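Local coordinates for SAG family member (Sag19) (Eimeria tenella, PDB 6ZZB), which is of unknown function but is a major surface antigen of the parasite, with a fold related to the CAP proteins, at residues I56-R61 and L69-K74; E116-K121 and G125-F130; F158-G163 and E224-L229. One frame throughout, in Å; residues are numbered along the deposited sequence.

Contact 1: residues I56-R61 and L69-K74; sequences IINKLR and LGTLAK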
ATOM      1  N   ILE A  56       2.766  -5.994  12.082  1.00 16.79           N
ATOM      2  CA  ILE A  56       1.946  -4.765  12.309  1.00 16.32           C
ATOM      3  C   ILE A  56       0.680  -4.853  11.453  1.00 15.64           C
ATOM      4  O   ILE A  56      -0.407  -4.500  11.953  1.00 14.90           O
ATOM      5  CB  ILE A  56       2.739  -3.466  12.087  1.00 17.03           C
ATOM      6  CG1 ILE A  56       1.891  -2.237  12.446  1.00 19.76           C
ATOM      7  CG2 ILE A  56       3.275  -3.313  10.675  1.00 16.49           C
ATOM      8  CD1 ILE A  56       1.321  -2.267  13.830  1.00 22.76           C
ATOM      9  N   ILE A  57       0.747  -5.329  10.218  1.00 14.19           N
ATOM     10  CA  ILE A  57      -0.459  -5.441   9.365  1.00 14.13           C
ATOM     11  C   ILE A  57      -1.471  -6.341  10.070  1.00 14.99           C
ATOM     12  O   ILE A  57      -2.664  -5.997  10.160  1.00 15.28           O
ATOM     13  CB  ILE A  57      -0.102  -5.934   7.953  1.00 13.74           C
ATOM     14  CG1 ILE A  57       0.720  -4.866   7.217  1.00 12.96           C
ATOM     15  CG2 ILE A  57      -1.358  -6.297   7.203  1.00 13.63           C
ATOM     16  CD1 ILE A  57       1.341  -5.324   5.922  1.00 12.93           C
ATOM     17  N   ASN A  58      -1.022  -7.498  10.553  1.00 15.99           N
ATOM     18  CA  ASN A  58      -1.967  -8.467  11.158  1.00 16.11           C
ATOM     19  C   ASN A  58      -2.444  -7.984  12.536  1.00 16.64           C
ATOM     20  O   ASN A  58      -3.616  -8.316  12.844  1.00 18.85           O
ATOM     21  CB  ASN A  58      -1.340  -9.853  11.190  1.00 15.53           C
ATOM     22  CG  ASN A  58      -1.430 -10.526   9.846  1.00 16.47           C
ATOM     23  OD1 ASN A  58      -2.367 -10.311   9.081  1.00 17.34           O
ATOM     24  ND2 ASN A  58      -0.476 -11.397   9.542  1.00 15.40           N
ATOM     25  N   LYS A  59      -1.641  -7.206  13.252  1.00 18.38           N
ATOM     26  CA  LYS A  59      -2.083  -6.577  14.528  1.00 20.82           C
ATOM     27  C   LYS A  59      -3.250  -5.635  14.209  1.00 21.91           C
ATOM     28  O   LYS A  59      -4.334  -5.737  14.830  1.00 20.58           O
ATOM     29  CB  LYS A  59      -0.931  -5.853  15.212  1.00 23.77           C
ATOM     30  CG  LYS A  59      -1.334  -5.123  16.484  1.00 30.48           C
ATOM     31  CD  LYS A  59      -0.175  -4.845  17.400  1.00 35.37           C
ATOM     32  CE  LYS A  59      -0.491  -3.781  18.431  1.00 39.12           C
ATOM     33  NZ  LYS A  59      -0.310  -2.426  17.861  1.00 42.22           N
ATOM     34  N   LEU A  60      -3.097  -4.794  13.194  1.00 18.92           N
ATOM     35  CA  LEU A  60      -4.153  -3.811  12.833  1.00 17.43           C
ATOM     36  C   LEU A  60      -5.425  -4.523  12.352  1.00 18.68           C
ATOM     37  O   LEU A  60      -6.529  -4.012  12.615  1.00 20.55           O
ATOM     38  CB  LEU A  60      -3.607  -2.829  11.789  1.00 18.14           C
ATOM     39  CG  LEU A  60      -2.492  -1.921  12.292  1.00 18.29           C
ATOM     40  CD1 LEU A  60      -1.836  -1.166  11.155  1.00 18.52           C
ATOM     41  CD2 LEU A  60      -3.016  -0.917  13.308  1.00 20.52           C
ATOM     42  N   ARG A  61      -5.335  -5.662  11.661  1.00 17.40           N
ATOM     43  CA  ARG A  61      -6.531  -6.375  11.159  1.00 17.41           C
ATOM     44  C   ARG A  61      -7.244  -7.109  12.301  1.00 21.78           C
ATOM     45  O   ARG A  61      -8.427  -7.434  12.124  1.00 22.10           O
ATOM     46  CB  ARG A  61      -6.155  -7.333  10.031  1.00 16.78           C
ATOM     47  CG  ARG A  61      -5.662  -6.610   8.792  1.00 15.12           C
ATOM     48  CD  ARG A  61      -5.216  -7.632   7.751  1.00 14.74           C
ATOM     49  NE  ARG A  61      -6.237  -8.535   7.254  1.00 14.77           N
ATOM     50  CZ  ARG A  61      -7.077  -8.309   6.261  1.00 14.99           C
ATOM     51  NH1 ARG A  61      -7.057  -7.159   5.596  1.00 15.72           N
ATOM     52  NH2 ARG A  61      -7.946  -9.229   5.875  1.00 16.53           N
ATOM     53  N   LEU A  69     -11.824  -9.741  10.375  1.00 24.53           N
ATOM     54  CA  LEU A  69     -10.819  -9.827   9.280  1.00 22.00           C
ATOM     55  C   LEU A  69      -9.892 -11.016   9.507  1.00 21.76           C
ATOM     56  O   LEU A  69      -9.394 -11.159  10.615  1.00 24.07           O
ATOM     57  CB  LEU A  69      -9.996  -8.538   9.191  1.00 20.42           C
ATOM     58  CG  LEU A  69     -10.779  -7.302   8.750  1.00 20.26           C
ATOM     59  CD1 LEU A  69      -9.908  -6.064   8.845  1.00 20.21           C
ATOM     60  CD2 LEU A  69     -11.304  -7.462   7.348  1.00 21.18           C
ATOM     61  N   GLY A  70      -9.635 -11.748   8.430  1.00 21.85           N
ATOM     62  CA  GLY A  70      -8.610 -12.804   8.383  1.00 22.34           C
ATOM     63  C   GLY A  70      -7.217 -12.220   8.491  1.00 22.26           C
ATOM     64  O   GLY A  70      -7.032 -11.037   8.118  1.00 22.17           O
ATOM     65  N   THR A  71      -6.261 -12.990   9.013  1.00 19.65           N
ATOM     66  CA  THR A  71      -4.821 -12.643   8.956  1.00 19.77           C
ATOM     67  C   THR A  71      -4.346 -12.833   7.514  1.00 17.05           C
ATOM     68  O   THR A  71      -4.934 -13.582   6.742  1.00 18.80           O
ATOM     69  CB  THR A  71      -3.950 -13.477   9.909  1.00 21.68           C
ATOM     70  OG1 THR A  71      -4.187 -14.819   9.493  1.00 24.88           O
ATOM     71  CG2 THR A  71      -4.258 -13.228  11.374  1.00 23.82           C
ATOM     72  N   LEU A  72      -3.309 -12.087   7.178  1.00 15.94           N
ATOM     73  CA  LEU A  72      -2.670 -12.226   5.858  1.00 15.45           C
ATOM     74  C   LEU A  72      -1.420 -13.089   5.977  1.00 14.36           C
ATOM     75  O   LEU A  72      -0.728 -13.032   6.994  1.00 16.13           O
ATOM     76  CB  LEU A  72      -2.271 -10.845   5.346  1.00 14.38           C
ATOM     77  CG  LEU A  72      -3.388  -9.802   5.302  1.00 13.94           C
ATOM     78  CD1 LEU A  72      -2.838  -8.527   4.663  1.00 14.39           C
ATOM     79  CD2 LEU A  72      -4.560 -10.311   4.507  1.00 14.50           C
ATOM     80  N   ALA A  73      -1.177 -13.798   4.898  1.00 15.22           N
ATOM     81  CA  ALA A  73       0.073 -14.554   4.699  1.00 16.18           C
ATOM     82  C   ALA A  73       0.964 -13.799   3.726  1.00 14.79           C
ATOM     83  O   ALA A  73       0.491 -12.907   3.004  1.00 14.24           O
ATOM     84  CB  ALA A  73      -0.229 -15.922   4.172  1.00 16.59           C
ATOM     85  N   LYS A  74       2.209 -14.190   3.654  1.00 12.77           N
ATOM     86  CA  LYS A  74       3.139 -13.680   2.631  1.00 12.11           C
ATOM     87  C   LYS A  74       2.675 -14.096   1.244  1.00 12.60           C
ATOM     88  O   LYS A  74       2.349 -15.291   0.998  1.00 14.02           O
ATOM     89  CB  LYS A  74       4.533 -14.215   2.901  1.00 12.37           C
ATOM     90  CG  LYS A  74       5.553 -13.915   1.827  1.00 14.06           C
ATOM     91  CD  LYS A  74       6.933 -14.264   2.327  1.00 15.32           C
ATOM     92  CE  LYS A  74       8.009 -13.886   1.345  1.00 17.79           C
ATOM     93  NZ  LYS A  74       9.315 -14.378   1.851  1.00 19.13           N
TER
HETATM   94  O   HOH W   1     -10.308  -9.142  12.891  1.00 33.25           O
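Asn58 and Arg61, one helical turn apart, hold backbone polar atoms of the segment 69-74. The carboxamide of Asn58 pairs with both backbone polar groups of Leu72: Leu72 N donates to Asn58 OD1 over 2.8 Å, nearly straight at 176°, and Asn58 ND2 returns a 3.0 Å bond to Leu72 O. An amide suits this place because it carries a donor and an acceptor side by side, as a neighbouring strand would. Arg61 takes Gly70 O side-on, with NE at 2.8 Å and NH2 at 3.0 Å from that one oxygen, which lies in the guanidinium plane. The bend of the arginine chain at chi3 (62°) turns the group into this grip, while Arg61 NH1 bonds to Leu183 O and Ser185 O. The contact thus joins the C-terminal end of helix 50-61 to the extended chain leading into strand 73-74, whose Ala73 pairs with strand 190-196 of the central sheet. A water carries the junction further, donating to Arg61 O and accepting from Leu69 N. Leucines sandwich the guanidinium: Leu72 CD2 sits over its centre, 3.7 Å from Arg61 CZ, and Leu69 CB lies over the opposite face, nearer the rim. On the apolar side, Ile57 CG2 meets Leu72 CD1 at 3.7 Å, the two side chains crossing at about a right angle beside Val191 and Cys193.

Contact 2: residues E116-K121 and G125-F130; sequences EGANAK and GLVIPF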
ATOM      1  N   GLU A 116       8.193  11.072  -3.384  1.00 14.44           N
ATOM      2  CA  GLU A 116       7.351  11.856  -2.451  1.00 16.48           C
ATOM      3  C   GLU A 116       5.884  11.862  -2.919  1.00 14.38           C
ATOM      4  O   GLU A 116       5.005  11.788  -2.077  1.00 15.36           O
ATOM      5  CB  GLU A 116       7.948  13.266  -2.333  1.00 20.56           C
ATOM      6  CG  GLU A 116       7.057  14.225  -1.560  1.00 26.52           C
ATOM      7  CD  GLU A 116       7.085  14.113  -0.051  1.00 34.70           C
ATOM      8  OE1 GLU A 116       7.095  15.196   0.611  1.00 41.97           O
ATOM      9  OE2 GLU A 116       7.108  12.974   0.477  1.00 38.29           O
ATOM     10  N   GLY A 117       5.657  11.919  -4.220  1.00 14.22           N
ATOM     11  CA  GLY A 117       4.304  11.975  -4.795  1.00 13.94           C
ATOM     12  C   GLY A 117       3.733  10.610  -5.120  1.00 14.23           C
ATOM     13  O   GLY A 117       2.645  10.572  -5.704  1.00 14.71           O
ATOM     14  N   ALA A 118       4.397   9.519  -4.734  1.00 12.43           N
ATOM     15  CA  ALA A 118       3.933   8.179  -5.129  1.00 11.95           C
ATOM     16  C   ALA A 118       2.554   7.890  -4.523  1.00 11.12           C
ATOM     17  O   ALA A 118       2.251   8.264  -3.384  1.00 11.71           O
ATOM     18  CB  ALA A 118       4.926   7.144  -4.706  1.00 11.70           C
ATOM     19  N   ASN A 119       1.762   7.140  -5.279  1.00 10.24           N
ATOM     20  CA  ASN A 119       0.436   6.695  -4.814  1.00 10.70           C
ATOM     21  C   ASN A 119       0.068   5.433  -5.580  1.00 10.37           C
ATOM     22  O   ASN A 119       0.865   4.923  -6.379  1.00 10.48           O
ATOM     23  CB  ASN A 119      -0.584   7.830  -4.988  1.00 12.86           C
ATOM     24  CG  ASN A 119      -0.684   8.263  -6.429  1.00 13.41           C
ATOM     25  OD1 ASN A 119      -0.684   7.469  -7.348  1.00 14.67           O
ATOM     26  ND2 ASN A 119      -0.707   9.583  -6.653  1.00 16.84           N
ATOM     27  N   ALA A 120      -1.125   4.936  -5.309  1.00 10.06           N
ATOM     28  CA  ALA A 120      -1.662   3.683  -5.886  1.00 10.20           C
ATOM     29  C   ALA A 120      -2.572   3.962  -7.078  1.00 11.30           C
ATOM     30  O   ALA A 120      -3.403   3.128  -7.395  1.00 12.39           O
ATOM     31  CB  ALA A 120      -2.359   2.867  -4.844  1.00 10.43           C
ATOM     32  N   LYS A 121      -2.355   5.027  -7.824  1.00 11.85           N
ATOM     33  CA  LYS A 121      -3.265   5.324  -8.950  1.00 13.70           C
ATOM     34  C   LYS A 121      -3.114   4.284 -10.051  1.00 12.93           C
ATOM     35  O   LYS A 121      -4.092   4.098 -10.824  1.00 14.55           O
ATOM     36  CB  LYS A 121      -2.999   6.717  -9.489  1.00 16.48           C
ATOM     37  CG  LYS A 121      -1.715   6.869 -10.248  1.00 19.47           C
ATOM     38  CD  LYS A 121      -1.608   8.231 -10.885  1.00 22.72           C
ATOM     39  CE  LYS A 121      -0.324   8.383 -11.654  1.00 24.03           C
ATOM     40  NZ  LYS A 121      -0.246   9.732 -12.261  1.00 27.29           N
ATOM     41  N   GLY A 125      -2.115  -0.901  -4.101  1.00  8.99           N
ATOM     42  CA  GLY A 125      -1.531  -1.386  -2.868  1.00  9.31           C
ATOM     43  C   GLY A 125      -1.315  -0.261  -1.907  1.00  8.81           C
ATOM     44  O   GLY A 125      -1.779   0.875  -2.140  1.00  9.52           O
ATOM     45  N   LEU A 126      -0.650  -0.563  -0.810  1.00  8.53           N
ATOM     46  CA  LEU A 126      -0.189   0.429   0.182  1.00  8.66           C
ATOM     47  C   LEU A 126       1.063   1.110  -0.344  1.00  8.54           C
ATOM     48  O   LEU A 126       1.979   0.439  -0.836  1.00  8.77           O
ATOM     49  CB  LEU A 126       0.032  -0.255   1.529  1.00  9.21           C
ATOM     50  CG  LEU A 126       0.686   0.575   2.627  1.00  9.57           C
ATOM     51  CD1 LEU A 126       0.183   0.111   3.987  1.00 10.58           C
ATOM     52  CD2 LEU A 126       2.211   0.509   2.518  1.00  9.87           C
ATOM     53  N   VAL A 127       1.086   2.433  -0.241  1.00  8.17           N
ATOM     54  CA  VAL A 127       2.225   3.251  -0.698  1.00  8.57           C
ATOM     55  C   VAL A 127       2.610   4.194   0.421  1.00  9.21           C
ATOM     56  O   VAL A 127       1.772   5.015   0.816  1.00  9.15           O
ATOM     57  CB  VAL A 127       1.877   4.023  -1.973  1.00  9.02           C
ATOM     58  CG1 VAL A 127       3.034   4.864  -2.461  1.00  9.65           C
ATOM     59  CG2 VAL A 127       1.391   3.092  -3.049  1.00  9.46           C
ATOM     60  N   ILE A 128       3.856   4.159   0.873  1.00  9.83           N
ATOM     61  CA  ILE A 128       4.348   5.122   1.886  1.00  9.92           C
ATOM     62  C   ILE A 128       5.719   5.627   1.474  1.00 10.42           C
ATOM     63  O   ILE A 128       6.705   4.894   1.562  1.00  9.58           O
ATOM     64  CB  ILE A 128       4.397   4.516   3.292  1.00 10.60           C
ATOM     65  CG1 ILE A 128       3.051   3.964   3.735  1.00 10.06           C
ATOM     66  CG2 ILE A 128       4.933   5.548   4.263  1.00 11.12           C
ATOM     67  CD1 ILE A 128       3.073   3.231   5.057  1.00 10.32           C
ATOM     68  N   PRO A 129       5.823   6.889   1.037  1.00 11.11           N
ATOM     69  CA  PRO A 129       7.137   7.503   0.862  1.00 11.98           C
ATOM     70  C   PRO A 129       7.744   7.837   2.224  1.00 12.53           C
ATOM     71  O   PRO A 129       7.009   8.076   3.175  1.00 13.30           O
ATOM     72  CB  PRO A 129       6.838   8.779   0.079  1.00 13.33           C
ATOM     73  CG  PRO A 129       5.411   8.638  -0.403  1.00 14.51           C
ATOM     74  CD  PRO A 129       4.726   7.780   0.642  1.00 12.38           C
ATOM     75  N   PHE A 130       9.068   7.773   2.314  1.00 12.71           N
ATOM     76  CA  PHE A 130       9.786   8.165   3.555  1.00 14.49           C
ATOM     77  C   PHE A 130      11.103   8.787   3.137  1.00 15.47           C
ATOM     78  O   PHE A 130      11.638   8.500   2.081  1.00 13.73           O
ATOM     79  CB  PHE A 130       9.902   6.991   4.524  1.00 14.66           C
ATOM     80  CG  PHE A 130      10.621   5.774   4.001  1.00 14.04           C
ATOM     81  CD1 PHE A 130       9.959   4.849   3.201  1.00 12.94           C
ATOM     82  CD2 PHE A 130      11.941   5.508   4.351  1.00 15.09           C
ATOM     83  CE1 PHE A 130      10.605   3.706   2.743  1.00 13.37           C
ATOM     84  CE2 PHE A 130      12.587   4.371   3.902  1.00 14.39           C
ATOM     85  CZ  PHE A 130      11.932   3.474   3.080  1.00 14.31           C
TER
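Val127 meets Ala118 and Asn119 with its two methyl branches, where a loop without regular structure folds back over strand 126-131, running nearly antiparallel to it. The strand pairs with 203-211 in the central mixed sheet, but its contacts with this loop are made mainly by side chains. The valine has CG1 anti to its backbone nitrogen (chi1 -180°), and its branches spread along the loop: CG1 lies 3.7 Å from Ala118 CB, while CG2 reaches 3.7 Å from Asn119 C and stands farther from Ala120 CB. A beta-branched residue suits the strand and fills the width between two small alanines, whose methyls let the loop backbone come close. Pro129 also turns toward the loop, its CG 3.6 Å from Glu116 O, and its ring offers a compact apolar edge. Glu116 points CB away, yet chi2 of 79° folds its chain so that the carboxylate comes back toward Pro129; a bound sulfate, probably from the crystallisation liquor, lies nearby. The CB of Asn119 points away from the strand, and chi1 of 59° brings OD1 round to Lys121 N, 3.0 Å away, in an Asx turn. At the far end, Ala120 CB rests 3.4 Å from Gly125 O.

Contact 3: residues F158-G163 and E224-L229; sequences FEPSTG and ELYNAL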
ATOM      1  N   PHE A 158     -17.897   9.589   3.536  1.00 16.21           N
ATOM      2  CA  PHE A 158     -17.908   8.143   3.237  1.00 16.49           C
ATOM      3  C   PHE A 158     -18.865   7.424   4.180  1.00 16.75           C
ATOM      4  O   PHE A 158     -18.773   7.562   5.416  1.00 18.35           O
ATOM      5  CB  PHE A 158     -16.500   7.569   3.384  1.00 15.45           C
ATOM      6  CG  PHE A 158     -16.435   6.087   3.149  1.00 15.45           C
ATOM      7  CD1 PHE A 158     -16.246   5.574   1.876  1.00 16.36           C
ATOM      8  CD2 PHE A 158     -16.551   5.218   4.207  1.00 16.35           C
ATOM      9  CE1 PHE A 158     -16.205   4.200   1.676  1.00 16.87           C
ATOM     10  CE2 PHE A 158     -16.532   3.847   4.003  1.00 18.96           C
ATOM     11  CZ  PHE A 158     -16.353   3.350   2.736  1.00 17.35           C
ATOM     12  N   GLU A 159     -19.756   6.619   3.597  1.00 17.35           N
ATOM     13  CA  GLU A 159     -20.630   5.653   4.298  1.00 20.37           C
ATOM     14  C   GLU A 159     -20.324   4.286   3.706  1.00 18.73           C
ATOM     15  O   GLU A 159     -20.234   4.173   2.488  1.00 17.93           O
ATOM     16  CB  GLU A 159     -22.123   5.916   4.041  1.00 25.40           C
ATOM     17  CG  GLU A 159     -22.709   7.115   4.740  1.00 29.45           C
ATOM     18  CD  GLU A 159     -24.232   7.079   4.658  1.00 33.30           C
ATOM     19  OE1 GLU A 159     -24.790   7.839   3.851  1.00 36.80           O
ATOM     20  OE2 GLU A 159     -24.853   6.248   5.364  1.00 35.72           O
ATOM     21  N   PRO A 160     -20.230   3.229   4.522  1.00 19.05           N
ATOM     22  CA  PRO A 160     -19.895   1.913   3.985  1.00 19.65           C
ATOM     23  C   PRO A 160     -20.920   1.338   2.990  1.00 21.37           C
ATOM     24  O   PRO A 160     -20.533   0.593   2.095  1.00 21.83           O
ATOM     25  CB  PRO A 160     -19.782   1.053   5.251  1.00 22.37           C
ATOM     26  CG  PRO A 160     -20.590   1.787   6.311  1.00 22.93           C
ATOM     27  CD  PRO A 160     -20.383   3.247   5.981  1.00 21.53           C
ATOM     28  N   SER A 161     -22.199   1.686   3.115  1.00 21.60           N
ATOM     29  CA  SER A 161     -23.228   1.096   2.226  1.00 23.22           C
ATOM     30  C   SER A 161     -23.133   1.694   0.821  1.00 22.78           C
ATOM     31  O   SER A 161     -23.517   0.987  -0.125  1.00 26.97           O
ATOM     32  CB  SER A 161     -24.609   1.217   2.802  1.00 24.06           C
ATOM     33  OG  SER A 161     -24.941   2.563   2.980  1.00 26.64           O
ATOM     34  N   THR A 162     -22.645   2.928   0.665  1.00 20.04           N
ATOM     35  CA  THR A 162     -22.604   3.617  -0.642  1.00 20.74           C
ATOM     36  C   THR A 162     -21.175   3.823  -1.133  1.00 22.46           C
ATOM     37  O   THR A 162     -20.994   3.908  -2.359  1.00 23.19           O
ATOM     38  CB  THR A 162     -23.305   4.971  -0.613  1.00 19.42           C
ATOM     39  OG1 THR A 162     -22.688   5.810   0.368  1.00 20.69           O
ATOM     40  CG2 THR A 162     -24.787   4.869  -0.315  1.00 20.62           C
ATOM     41  N   GLY A 163     -20.210   3.923  -0.227  1.00 20.41           N
ATOM     42  CA  GLY A 163     -18.846   4.361  -0.567  1.00 20.44           C
ATOM     43  C   GLY A 163     -18.102   3.267  -1.324  1.00 19.08           C
ATOM     44  O   GLY A 163     -18.103   2.104  -0.877  1.00 21.01           O
ATOM     45  N   GLU A 224     -20.642  -3.506   9.179  1.00 20.20           N
ATOM     46  CA  GLU A 224     -20.270  -4.154  10.445  1.00 22.53           C
ATOM     47  C   GLU A 224     -18.813  -3.786  10.729  1.00 20.80           C
ATOM     48  O   GLU A 224     -18.479  -3.381  11.851  1.00 20.41           O
ATOM     49  CB  GLU A 224     -20.494  -5.663  10.329  1.00 26.55           C
ATOM     50  CG  GLU A 224     -20.218  -6.406  11.612  1.00 28.22           C
ATOM     51  CD  GLU A 224     -20.391  -7.913  11.505  1.00 31.07           C
ATOM     52  OE1 GLU A 224     -20.400  -8.437  10.365  1.00 36.86           O
ATOM     53  OE2 GLU A 224     -20.503  -8.550  12.555  1.00 35.78           O
ATOM     54  N   LEU A 225     -17.943  -3.950   9.722  1.00 18.99           N
ATOM     55  CA  LEU A 225     -16.512  -3.634   9.936  1.00 18.10           C
ATOM     56  C   LEU A 225     -16.363  -2.120  10.190  1.00 15.93           C
ATOM     57  O   LEU A 225     -15.642  -1.747  11.125  1.00 16.44           O
ATOM     58  CB  LEU A 225     -15.677  -4.089   8.735  1.00 18.11           C
ATOM     59  CG  LEU A 225     -14.205  -3.693   8.828  1.00 19.02           C
ATOM     60  CD1 LEU A 225     -13.567  -4.271  10.074  1.00 19.91           C
ATOM     61  CD2 LEU A 225     -13.446  -4.126   7.588  1.00 20.26           C
ATOM     62  N   TYR A 226     -17.038  -1.271   9.418  1.00 16.37           N
ATOM     63  CA  TYR A 226     -16.885   0.199   9.559  1.00 17.07           C
ATOM     64  C   TYR A 226     -17.335   0.621  10.964  1.00 18.05           C
ATOM     65  O   TYR A 226     -16.630   1.407  11.609  1.00 16.49           O
ATOM     66  CB  TYR A 226     -17.583   0.957   8.435  1.00 19.52           C
ATOM     67  CG  TYR A 226     -16.981   2.323   8.204  1.00 21.65           C
ATOM     68  CD1 TYR A 226     -15.660   2.474   7.802  1.00 23.59           C
ATOM     69  CD2 TYR A 226     -17.709   3.467   8.426  1.00 22.53           C
ATOM     70  CE1 TYR A 226     -15.094   3.730   7.617  1.00 24.16           C
ATOM     71  CE2 TYR A 226     -17.175   4.725   8.229  1.00 21.00           C
ATOM     72  CZ  TYR A 226     -15.857   4.865   7.825  1.00 24.54           C
ATOM     73  OH  TYR A 226     -15.294   6.097   7.635  1.00 25.90           O
ATOM     74  N   ASN A 227     -18.451   0.067  11.439  1.00 18.93           N
ATOM     75  CA  ASN A 227     -18.951   0.358  12.806  1.00 22.29           C
ATOM     76  C   ASN A 227     -17.907  -0.076  13.832  1.00 23.30           C
ATOM     77  O   ASN A 227     -17.688   0.679  14.792  1.00 22.41           O
ATOM     78  CB  ASN A 227     -20.303  -0.304  13.085  1.00 25.57           C
ATOM     79  CG  ASN A 227     -21.438   0.308  12.288  1.00 30.78           C
ATOM     80  OD1 ASN A 227     -22.455  -0.343  12.046  1.00 38.39           O
ATOM     81  ND2 ASN A 227     -21.282   1.550  11.858  1.00 31.92           N
ATOM     82  N   ALA A 228     -17.252  -1.225  13.625  1.00 21.70           N
ATOM     83  CA  ALA A 228     -16.235  -1.739  14.569  1.00 22.73           C
ATOM     84  C   ALA A 228     -15.021  -0.803  14.592  1.00 22.86           C
ATOM     85  O   ALA A 228     -14.419  -0.626  15.651  1.00 25.19           O
ATOM     86  CB  ALA A 228     -15.841  -3.159  14.220  1.00 22.93           C
ATOM     87  N   LEU A 229     -14.661  -0.196  13.467  1.00 23.10           N
ATOM     88  CA  LEU A 229     -13.484   0.711  13.419  1.00 24.87           C
ATOM     89  C   LEU A 229     -13.746   1.963  14.251  1.00 24.79           C
ATOM     90  O   LEU A 229     -12.784   2.490  14.825  1.00 29.03           O
ATOM     91  CB  LEU A 229     -13.155   1.046  11.965  1.00 25.55           C
ATOM     92  CG  LEU A 229     -12.617  -0.141  11.167  1.00 26.89           C
ATOM     93  CD1 LEU A 229     -12.401   0.260   9.723  1.00 28.20           C
ATOM     94  CD2 LEU A 229     -11.340  -0.705  11.773  1.00 28.33           C
TER
HETATM   95  O   HOH W   2     -16.962   8.119   7.447  1.00 17.98           O
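Phe158 and Tyr226 both extend their rings with CG opposite the main-chain nitrogen, chi1 178° in the phenylalanine and -155° in the tyrosine, and the rings meet between the loop after helix 138-155 and helix 223-231. The result is a T-shaped (edge-to-face) pair: the edge of Phe158 points at the face of Tyr226, with ring centroids 5.2 Å apart and planes at 65°. The touching edge is the CD2-CE2 side of Phe158, and CD2 comes 3.7 Å from Tyr226 CZ. Pro160 supplies the second contact. Its CD lies 3.6 Å from Tyr226 CD2, and its CG packs against Tyr226 CB at 3.8 Å, so the pyrrolidine fits against the root of the tyrosine as well as the ring. A proline suits this position, since its rigid ring presents an apolar surface just where the loop begins a tight turn, closed by Gly163 N bonding to Glu159 O. Trp230 forms a further edge-to-face pair with Tyr226, and Leu153 of helix 138-155 also touches the tyrosine. A water lies in the plane of the tyrosine ring, 2.6 Å from Tyr226 OH, and sits within hydrogen-bonding reach of Phe158 O. Tyrosine therefore serves two purposes here: its ring joins a buried apolar cluster, while its hydroxyl contacts a water that bridges to the loop backbone, supplying directionality that apolar packing lacks.

Contacts 1 and 2 both reach the central mixed sheet, through strands 73-74 and 126-131, whereas contact 3 lies about 20 Å from the centre of the chain and fastens a loop to the C-terminal helix. Contact 2 is the most central, about 7 Å from that centre, yet like contact 1 it is only partly buried; the touching residues of contact 3 are mostly buried despite their peripheral place. Their chemistry differs accordingly: direct side-chain-to-backbone bonds dominate contact 1, small apolar groups contact 2, and aromatic packing with a bridging water contact 3. Contacts 1 and 3 meet where Leu69 CD2 packs 4.0 Å from Leu225 CD2.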